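Side-chain contact in deferrochelatase (Vibrio cholerae, PDB 5DE0), which binds heme b and probably acts as a peroxidase of the dye-decolorizing (DyP) family: residues T261-E264 with S265-V269. Residues are numbered along the deposited sequence; the frame is centred on the assembly and turned at random.
Sequences TMLE and SMYGV. With HEM (protoporphyrin IX containing Fe), chain F.
The carbonyl oxygen of Leu-263 sits at the edge of the Tyr-267 ring, in the ring plane, with O of Leu-263 3.3 Å from CD2 of Tyr-267. On the same flank Leu-263 CD2 lies 4.1 Å from Tyr-267 CE2, the two side chains running side by side in one direction; both also touch strands 172-181 and 281-291. The other flat group is the heme, which two methionines one helical turn apart approach differently. Met-262, extended beyond CG (chi3 -175°), brings its thioether to the porphyrin edge, close to the ring plane, where SD is 3.7 Å from methyl CMB of the heme and CE reaches methyl CMA. Met-266 instead comes over a face: its SD stands 3.7 Å from C3B of the heme, and the bend at chi3 (56°) carries CE over the vinyl group, 3.6 Å from CBB. Side chains of helix 216-220, including His-216, pack against Met-266. Backbone bonds from Ser-265, Met-266 and Tyr-267 N to the carbonyls four residues earlier keep the last turn helical, spacing the two methionines one turn apart. Ser-265 OG bonds the carbonyl of Arg-219, tying the helix to its neighbour 216-220. At Tyr-267 the chain leaves the helix, and Gly-268 takes a positive phi (74°) that turns it back. Val-269 N then donates to Glu-264 O, 2.8 Å away and in the carbonyl plane. The same turn sets Val-269 CB 3.7 Å from Glu-264 CB, the two side chains crossing at a slant, while the Glu-264 carboxylate forms a salt bridge with Lys-260. The 6→1 bond, the glycine and the packing of Glu-264 on Val-269 make a Schellman-type C-cap ending helix 257-266, which packs on the C-terminal sheet and lines the heme pocket of this DyP-type peroxidase.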
loop_
_atom_site.group_PDB
_atom_site.type_symbol
_atom_site.label_atom_id
_atom_site.label_comp_id
_atom_site.label_asym_id
_atom_site.label_seq_id
_atom_site.Cartn_x
_atom_site.Cartn_y
_atom_site.Cartn_z
ATOM N N THR B 261 4.405 24.381 -19.630
ATOM C CA THR B 261 4.946 25.644 -19.140
ATOM C C THR B 261 5.501 25.500 -17.726
ATOM O O THR B 261 6.602 25.970 -17.434
ATOM C CB THR B 261 3.884 26.757 -19.155
ATOM O OG1 THR B 261 3.315 26.856 -20.466
ATOM C CG2 THR B 261 4.507 28.091 -18.777
ATOM N N MET B 262 4.738 24.845 -16.856
ATOM C CA MET B 262 5.160 24.619 -15.477
ATOM C C MET B 262 6.403 23.736 -15.406
ATOM O O MET B 262 7.319 24.001 -14.629
ATOM C CB MET B 262 4.031 23.983 -14.660
ATOM C CG MET B 262 2.798 24.851 -14.506
ATOM S SD MET B 262 1.464 23.975 -13.669
ATOM C CE MET B 262 0.145 25.173 -13.780
ATOM N N LEU B 263 6.427 22.684 -16.220
ATOM C CA LEU B 263 7.547 21.747 -16.225
ATOM C C LEU B 263 8.823 22.389 -16.771
ATOM O O LEU B 263 9.914 22.159 -16.251
ATOM C CB LEU B 263 7.193 20.499 -17.038
ATOM C CG LEU B 263 6.226 19.521 -16.367
ATOM C CD1 LEU B 263 5.763 18.458 -17.351
ATOM C CD2 LEU B 263 6.876 18.876 -15.151
ATOM N N GLU B 264 8.681 23.192 -17.820
ATOM C CA GLU B 264 9.821 23.898 -18.395
ATOM C C GLU B 264 10.338 24.966 -17.437
ATOM O O GLU B 264 11.521 25.315 -17.454
ATOM C CB GLU B 264 9.447 24.524 -19.740
ATOM C CG GLU B 264 9.366 23.523 -20.884
ATOM C CD GLU B 264 8.892 24.147 -22.179
ATOM O OE1 GLU B 264 8.472 25.322 -22.160
ATOM O OE2 GLU B 264 8.941 23.458 -23.220
ATOM N N SER B 265 9.441 25.478 -16.600
ATOM C CA SER B 265 9.811 26.451 -15.580
ATOM C C SER B 265 10.511 25.764 -14.411
ATOM O O SER B 265 11.453 26.305 -13.832
ATOM C CB SER B 265 8.576 27.208 -15.089
ATOM O OG SER B 265 8.905 28.106 -14.046
ATOM N N MET B 266 10.049 24.564 -14.074
ATOM C CA MET B 266 10.599 23.813 -12.949
ATOM C C MET B 266 11.974 23.236 -13.255
ATOM O O MET B 266 12.850 23.211 -12.392
ATOM C CB MET B 266 9.651 22.680 -12.545
ATOM C CG MET B 266 8.426 23.128 -11.765
ATOM S SD MET B 266 7.322 21.752 -11.406
ATOM C CE MET B 266 8.438 20.641 -10.551
ATOM N N TYR B 267 12.162 22.777 -14.488
ATOM C CA TYR B 267 13.378 22.059 -14.847
ATOM C C TYR B 267 14.382 22.921 -15.612
ATOM O O TYR B 267 15.236 22.404 -16.331
ATOM C CB TYR B 267 13.023 20.808 -15.655
ATOM C CG TYR B 267 12.485 19.681 -14.797
ATOM C CD1 TYR B 267 13.332 18.691 -14.311
ATOM C CD2 TYR B 267 11.138 19.615 -14.460
ATOM C CE1 TYR B 267 12.852 17.662 -13.522
ATOM C CE2 TYR B 267 10.650 18.587 -13.669
ATOM C CZ TYR B 267 11.511 17.615 -13.203
ATOM O OH TYR B 267 11.034 16.591 -12.418
ATOM N N GLY B 268 14.272 24.235 -15.446
ATOM C CA GLY B 268 15.278 25.160 -15.940
ATOM C C GLY B 268 15.326 25.403 -17.438
ATOM O O GLY B 268 16.343 25.862 -17.957
ATOM N N VAL B 269 14.235 25.105 -18.136
ATOM C CA VAL B 269 14.169 25.353 -19.573
ATOM C C VAL B 269 13.814 26.811 -19.854
ATOM O O VAL B 269 14.337 27.421 -20.789
ATOM C CB VAL B 269 13.140 24.433 -20.258
ATOM C CG1 VAL B 269 13.001 24.785 -21.735
ATOM C CG2 VAL B 269 13.538 22.976 -20.092
HETATM C CHA HEM F . 1.310 24.008 -5.341
HETATM C CHB HEM F . 1.904 22.245 -9.821
HETATM C CHC HEM F . 5.043 18.929 -8.145
HETATM C CHD HEM F . 3.771 20.135 -3.623
HETATM C C1A HEM F . 1.198 23.825 -6.701
HETATM C C2A HEM F . 0.381 24.607 -7.608
HETATM C C3A HEM F . 0.544 24.118 -8.842
HETATM C C4A HEM F . 1.471 23.010 -8.762
HETATM C CMA HEM F . -0.126 24.630 -10.136
HETATM C CAA HEM F . -0.516 25.799 -7.207
HETATM C CBA HEM F . 0.188 27.096 -7.601
HETATM C CGA HEM F . -0.581 28.278 -7.079
HETATM O O1A HEM F . -0.454 28.585 -5.866
HETATM O O2A HEM F . -1.315 28.911 -7.879
HETATM C C1B HEM F . 2.862 21.260 -9.766
HETATM C C2B HEM F . 3.506 20.653 -10.910
HETATM C C3B HEM F . 4.367 19.737 -10.470
HETATM C C4B HEM F . 4.316 19.725 -9.013
HETATM C CMB HEM F . 3.235 20.994 -12.393
HETATM C CAB HEM F . 5.237 18.881 -11.419
HETATM C CBB HEM F . 6.056 17.931 -10.974
HETATM C C1C HEM F . 4.954 18.936 -6.768
HETATM C C2C HEM F . 5.647 18.046 -5.854
HETATM C C3C HEM F . 5.288 18.385 -4.600
HETATM C C4C HEM F . 4.365 19.499 -4.692
HETATM C CMC HEM F . 6.610 16.923 -6.306
HETATM C CAC HEM F . 5.715 17.788 -3.235
HETATM C CBC HEM F . 6.647 16.845 -3.072
HETATM C C1D HEM F . 3.102 21.341 -3.646
HETATM C C2D HEM F . 2.851 22.178 -2.496
HETATM C C3D HEM F . 2.078 23.390 -3.031
HETATM C C4D HEM F . 1.942 23.163 -4.453
HETATM C CMD HEM F . 3.268 21.915 -1.033
HETATM C CAD HEM F . 1.566 24.597 -2.220
HETATM C CBD HEM F . 0.181 24.312 -1.649
HETATM C CGD HEM F . -0.814 24.150 -2.768
HETATM O O1D HEM F . -1.123 22.987 -3.132
HETATM O O2D HEM F . -1.303 25.182 -3.297
HETATM N NA HEM F . 1.849 22.859 -7.442
HETATM N NB HEM F . 3.381 20.672 -8.626
HETATM N NC HEM F . 4.184 19.808 -6.022
HETATM N ND HEM F . 2.555 21.953 -4.769
HETATM FE FE HEM F . 3.059 21.379 -6.698
#